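Local coordinates for protein alpha-amylase inhibitor 0.19 (Triticum aestivum, PDB 1HSS) that inhibits alpha-amylase as a homodimeric, secreted wheat-kernel protein of the cereal trypsin/alpha-amylase inhibitor family, and is also an IgE-binding allergen, at residues R21-L26 and S31-A36; R25-G30 and A93-V98. All coordinates share one frame; numbering follows the deposited sequence.

Contact 1: R21-L26 and S31-A36; sequences RPLLRL and SQVPEA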
loop_
_atom_site.group_PDB
_atom_site.type_symbol
_atom_site.label_atom_id
_atom_site.label_comp_id
_atom_site.label_asym_id
_atom_site.label_seq_id
_atom_site.Cartn_x
_atom_site.Cartn_y
_atom_site.Cartn_z
ATOM N N ARG A 21 -1.805 -12.800 8.197
ATOM C CA ARG A 21 -0.434 -13.251 8.143
ATOM C C ARG A 21 -0.174 -14.048 6.863
ATOM O O ARG A 21 0.810 -13.816 6.158
ATOM C CB ARG A 21 -0.111 -14.053 9.415
ATOM C CG ARG A 21 0.108 -13.121 10.597
ATOM C CD ARG A 21 -0.555 -13.490 11.908
ATOM N NE ARG A 21 0.444 -13.868 12.901
ATOM C CZ ARG A 21 0.769 -13.187 14.001
ATOM N NH1 ARG A 21 -0.051 -12.312 14.552
ATOM N NH2 ARG A 21 1.849 -13.555 14.667
ATOM N N PRO A 22 -1.119 -14.913 6.476
ATOM C CA PRO A 22 -0.965 -15.588 5.190
ATOM C C PRO A 22 -1.113 -14.658 3.983
ATOM O O PRO A 22 -0.479 -14.857 2.965
ATOM C CB PRO A 22 -2.054 -16.663 5.229
ATOM C CG PRO A 22 -2.999 -16.217 6.287
ATOM C CD PRO A 22 -2.120 -15.596 7.308
ATOM N N LEU A 23 -1.956 -13.643 4.097
ATOM C CA LEU A 23 -2.079 -12.630 3.067
ATOM C C LEU A 23 -0.745 -11.935 2.814
ATOM O O LEU A 23 -0.314 -11.826 1.677
ATOM C CB LEU A 23 -3.107 -11.596 3.488
ATOM C CG LEU A 23 -3.202 -10.427 2.511
ATOM C CD1 LEU A 23 -3.732 -10.946 1.194
ATOM C CD2 LEU A 23 -4.120 -9.337 3.050
ATOM N N LEU A 24 -0.114 -11.441 3.880
ATOM C CA LEU A 24 1.172 -10.744 3.802
ATOM C C LEU A 24 2.303 -11.596 3.185
ATOM O O LEU A 24 3.101 -11.103 2.395
ATOM C CB LEU A 24 1.570 -10.245 5.201
ATOM C CG LEU A 24 2.951 -9.594 5.341
ATOM C CD1 LEU A 24 3.127 -8.443 4.330
ATOM C CD2 LEU A 24 3.135 -9.105 6.750
ATOM N N ARG A 25 2.324 -12.888 3.489
ATOM C CA ARG A 25 3.303 -13.810 2.912
ATOM C C ARG A 25 3.132 -14.096 1.429
ATOM O O ARG A 25 4.123 -14.312 0.734
ATOM C CB ARG A 25 3.308 -15.121 3.682
ATOM C CG ARG A 25 4.056 -15.017 4.982
ATOM C CD ARG A 25 4.576 -16.363 5.372
ATOM N NE ARG A 25 3.739 -16.935 6.406
ATOM C CZ ARG A 25 4.045 -16.903 7.700
ATOM N NH1 ARG A 25 5.282 -16.555 8.094
ATOM N NH2 ARG A 25 3.131 -17.277 8.599
ATOM N N LEU A 26 1.883 -14.109 0.954
ATOM C CA LEU A 26 1.575 -14.179 -0.481
ATOM C C LEU A 26 1.876 -12.866 -1.219
ATOM O O LEU A 26 2.538 -12.839 -2.260
ATOM C CB LEU A 26 0.100 -14.537 -0.694
ATOM C CG LEU A 26 -0.374 -15.947 -0.326
ATOM C CD1 LEU A 26 -1.905 -15.985 -0.236
ATOM C CD2 LEU A 26 0.140 -16.929 -1.363
ATOM N N SER A 31 2.673 -13.239 -5.237
ATOM C CA SER A 31 1.861 -14.406 -5.575
ATOM C C SER A 31 0.440 -13.983 -5.741
ATOM O O SER A 31 0.048 -12.921 -5.272
ATOM C CB SER A 31 1.901 -15.463 -4.482
ATOM O OG SER A 31 3.186 -16.022 -4.365
ATOM N N GLN A 32 -0.348 -14.846 -6.351
ATOM C CA GLN A 32 -1.770 -14.608 -6.480
ATOM C C GLN A 32 -2.458 -14.863 -5.137
ATOM O O GLN A 32 -2.129 -15.834 -4.453
ATOM C CB GLN A 32 -2.324 -15.546 -7.536
ATOM C CG GLN A 32 -3.753 -15.278 -7.906
ATOM C CD GLN A 32 -4.007 -15.590 -9.350
ATOM O OE1 GLN A 32 -4.213 -16.742 -9.714
ATOM N NE2 GLN A 32 -3.837 -14.591 -10.205
ATOM N N VAL A 33 -3.346 -13.963 -4.720
ATOM C CA VAL A 33 -4.050 -14.164 -3.457
ATOM C C VAL A 33 -5.502 -14.577 -3.686
ATOM O O VAL A 33 -6.223 -13.938 -4.466
ATOM C CB VAL A 33 -3.957 -12.903 -2.502
ATOM C CG1 VAL A 33 -2.719 -12.073 -2.815
ATOM C CG2 VAL A 33 -5.196 -12.040 -2.589
ATOM N N PRO A 34 -5.904 -15.740 -3.136
ATOM C CA PRO A 34 -7.300 -16.202 -3.216
ATOM C C PRO A 34 -8.247 -15.223 -2.526
ATOM O O PRO A 34 -7.909 -14.653 -1.475
ATOM C CB PRO A 34 -7.277 -17.560 -2.494
ATOM C CG PRO A 34 -5.857 -18.008 -2.586
ATOM C CD PRO A 34 -5.060 -16.725 -2.440
ATOM N N GLU A 35 -9.443 -15.068 -3.080
ATOM C CA GLU A 35 -10.416 -14.143 -2.513
ATOM C C GLU A 35 -10.798 -14.441 -1.063
ATOM O O GLU A 35 -10.934 -13.522 -0.251
ATOM C CB GLU A 35 -11.665 -14.091 -3.389
ATOM C CG GLU A 35 -11.445 -13.356 -4.718
ATOM C CD GLU A 35 -10.609 -12.067 -4.576
ATOM O OE1 GLU A 35 -11.081 -11.083 -3.938
ATOM O OE2 GLU A 35 -9.479 -12.040 -5.124
ATOM N N ALA A 36 -10.798 -15.722 -0.712
ATOM C CA ALA A 36 -11.077 -16.148 0.657
ATOM C C ALA A 36 -10.048 -15.647 1.676
ATOM O O ALA A 36 -10.420 -15.243 2.774
ATOM C CB ALA A 36 -11.182 -17.663 0.727
#
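Beyond the last turn of helix 20-27 the chain reverses and comes back alongside it as an extended run from Ser31 to Pro34; the two backbones are nearest at Leu26 CA and Ser31 CA, 5.1 Å apart. One backbone bond closes the turn, from Ser31 N to Leu26 O at 3.0 Å. It is bent, with 144° at the hydrogen. Leu26 carries the largest share of the buried surface, with both branches in use. Leu26 CD2 packs on Ser31 CB at 3.9 Å and lies near the backbone carbonyl of Gln32, whereas Leu26 CD1 reaches further along the returning chain to Pro34 CD, also at 3.9 Å, the leucine and the proline ring meeting at about a right angle. CG sits anti to the carbonyl carbon (chi1 -69°), and the fork beyond it straddles Ser31 and Pro34. The Ser31-to-Leu26 bond is the outer one of a Schellman motif, the usual way for a helix to end on a residue of positive phi, here Gly30. After it the extended run leads to Pro34, the N-cap of helix 35-46, so the contact is a helix-loop-helix connection. Val33 turns inward, its CG1 4.3 Å from Leu26 CB, while its CB takes the end of buried Leu23. Leu23 CD1 reaches Val33 CB at 4.2 Å because the leucine CG stands anti to the backbone N (chi1 175°), carrying the branch over to the returning chain. The second subunit reaches the same connection: Tyr113 of that subunit hydrogen-bonds Ser31 O through its OH, and Arg100 of that subunit forms a salt bridge with Glu35.

Contact 2: R25-G30 and A93-V98; sequences RLQCNG and ASITAV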
loop_
_atom_site.group_PDB
_atom_site.type_symbol
_atom_site.label_atom_id
_atom_site.label_comp_id
_atom_site.label_asym_id
_atom_site.label_seq_id
_atom_site.Cartn_x
_atom_site.Cartn_y
_atom_site.Cartn_z
ATOM N N ARG A 25 2.324 -12.888 3.489
ATOM C CA ARG A 25 3.303 -13.810 2.912
ATOM C C ARG A 25 3.132 -14.096 1.429
ATOM O O ARG A 25 4.123 -14.312 0.734
ATOM C CB ARG A 25 3.308 -15.121 3.682
ATOM C CG ARG A 25 4.056 -15.017 4.982
ATOM C CD ARG A 25 4.576 -16.363 5.372
ATOM N NE ARG A 25 3.739 -16.935 6.406
ATOM C CZ ARG A 25 4.045 -16.903 7.700
ATOM N NH1 ARG A 25 5.282 -16.555 8.094
ATOM N NH2 ARG A 25 3.131 -17.277 8.599
ATOM N N LEU A 26 1.883 -14.109 0.954
ATOM C CA LEU A 26 1.575 -14.179 -0.481
ATOM C C LEU A 26 1.876 -12.866 -1.219
ATOM O O LEU A 26 2.538 -12.839 -2.260
ATOM C CB LEU A 26 0.100 -14.537 -0.694
ATOM C CG LEU A 26 -0.374 -15.947 -0.326
ATOM C CD1 LEU A 26 -1.905 -15.985 -0.236
ATOM C CD2 LEU A 26 0.140 -16.929 -1.363
ATOM N N GLN A 27 1.406 -11.769 -0.655
ATOM C CA GLN A 27 1.633 -10.492 -1.268
ATOM C C GLN A 27 3.087 -10.095 -1.371
ATOM O O GLN A 27 3.460 -9.461 -2.349
ATOM C CB GLN A 27 0.900 -9.414 -0.514
ATOM C CG GLN A 27 -0.581 -9.432 -0.705
ATOM C CD GLN A 27 -1.208 -8.197 -0.106
ATOM O OE1 GLN A 27 -1.847 -7.416 -0.808
ATOM N NE2 GLN A 27 -0.951 -7.962 1.172
ATOM N N CYS A 28 3.904 -10.386 -0.358
ATOM C CA CYS A 28 5.262 -9.821 -0.341
ATOM C C CYS A 28 6.241 -10.366 -1.399
ATOM O O CYS A 28 7.244 -9.716 -1.704
ATOM C CB CYS A 28 5.895 -9.873 1.066
ATOM S SG CYS A 28 6.298 -11.508 1.719
ATOM N N ASN A 29 5.860 -11.446 -2.078
ATOM C CA ASN A 29 6.553 -11.844 -3.301
ATOM C C ASN A 29 5.671 -11.906 -4.556
ATOM O O ASN A 29 6.017 -12.575 -5.532
ATOM C CB ASN A 29 7.272 -13.182 -3.113
ATOM C CG ASN A 29 6.366 -14.269 -2.579
ATOM O OD1 ASN A 29 6.810 -15.155 -1.849
ATOM N ND2 ASN A 29 5.096 -14.225 -2.950
ATOM N N GLY A 30 4.512 -11.249 -4.510
ATOM C CA GLY A 30 3.708 -11.074 -5.701
ATOM C C GLY A 30 2.922 -12.291 -6.141
ATOM O O GLY A 30 2.503 -12.348 -7.290
ATOM N N ALA A 93 2.108 -2.222 5.567
ATOM C CA ALA A 93 1.629 -0.844 5.753
ATOM C C ALA A 93 0.387 -0.500 4.917
ATOM O O ALA A 93 -0.289 0.494 5.185
ATOM C CB ALA A 93 2.760 0.151 5.427
ATOM N N SER A 94 0.091 -1.285 3.884
ATOM C CA SER A 94 -0.993 -0.920 2.970
ATOM C C SER A 94 -2.061 -2.007 2.833
ATOM O O SER A 94 -2.950 -1.913 1.985
ATOM C CB SER A 94 -0.406 -0.601 1.600
ATOM O OG SER A 94 0.368 -1.694 1.151
ATOM N N ILE A 95 -2.052 -2.966 3.749
ATOM C CA ILE A 95 -3.062 -4.044 3.761
ATOM C C ILE A 95 -4.470 -3.492 4.024
ATOM O O ILE A 95 -5.455 -3.876 3.395
ATOM C CB ILE A 95 -2.719 -5.110 4.828
ATOM C CG1 ILE A 95 -1.525 -5.944 4.358
ATOM C CG2 ILE A 95 -3.936 -5.992 5.111
ATOM C CD1 ILE A 95 -1.090 -7.005 5.358
ATOM N N THR A 96 -4.459 -2.399 4.762
ATOM C CA THR A 96 -5.616 -1.604 5.140
ATOM C C THR A 96 -6.172 -0.787 3.908
ATOM O O THR A 96 -7.377 -0.838 3.591
ATOM C CB THR A 96 -5.135 -0.753 6.388
ATOM O OG1 THR A 96 -6.216 -0.483 7.271
ATOM C CG2 THR A 96 -4.423 0.481 5.990
ATOM N N ALA A 97 -5.263 -0.353 3.036
ATOM C CA ALA A 97 -5.650 0.190 1.734
ATOM C C ALA A 97 -6.244 -0.869 0.779
ATOM O O ALA A 97 -7.255 -0.625 0.118
ATOM C CB ALA A 97 -4.449 0.871 1.076
ATOM N N VAL A 98 -5.627 -2.046 0.689
ATOM C CA VAL A 98 -6.186 -3.057 -0.191
ATOM C C VAL A 98 -7.548 -3.546 0.301
ATOM O O VAL A 98 -8.454 -3.739 -0.505
ATOM C CB VAL A 98 -5.204 -4.239 -0.446
ATOM C CG1 VAL A 98 -3.755 -3.749 -0.349
ATOM C CG2 VAL A 98 -5.486 -5.400 0.480
#
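Ile95 and Val98, three residues apart and so about one turn of the short helix, receive the amide end of Gln27; Gln27 CA lies 9.4 Å from Ile95 CA. Ser94 comes first, at the N-cap of helix 95-98; its OG makes no capping bond and instead turns back to the carbonyls of Leu90 and Thr91. Ile95 follows, presenting CG1 to Gln27 NE2 at 3.8 Å, the two side chains slanting past each other. One turn on, Val98 CG1 approaches Gln27 OE1 at 4.2 Å, the two side chains coming from opposite directions. Gln27 spans the distance because its chain runs extended beyond CG (chi2 -171°), and its buried amide meets both partners by van der Waals contact, without a hydrogen bond between the segments. The contact thus sets the end of helix 20-27, with the Cys28-Cys83 disulfide beside it, against helix 95-98 within the helical, disulfide-linked fold of the prolamin clan. Around the pair, Ile95 also packs on Leu57 of helix 53-67 and on Cys41 and Leu45 of helix 35-46, Val98 on Leu38 of helix 35-46, and Gln27 on Thr91 of helix 85-92 and Tyr113 of the second subunit.

In the fold
Both contacts start from helix 20-27 and share Arg25 and Leu26; their centres are about 8 Å apart. Contact 1 is local, joining that helix to the start of helix 35-46 across four residues at the surface, whereas contact 2 spans 62 intervening residues and brings helix 95-98 to the buried side. The two meet directly: Leu23 CD2 packs on Ile95 CG2 at 3.9 Å, and Val33 CG1 on Gln27 CG at 4.0 Å. Early and late parts of this disulfide-rich helical inhibitor are thus packed together in one region of the fold. Since each contact also touches the second subunit, this region forms part of the homodimer interface.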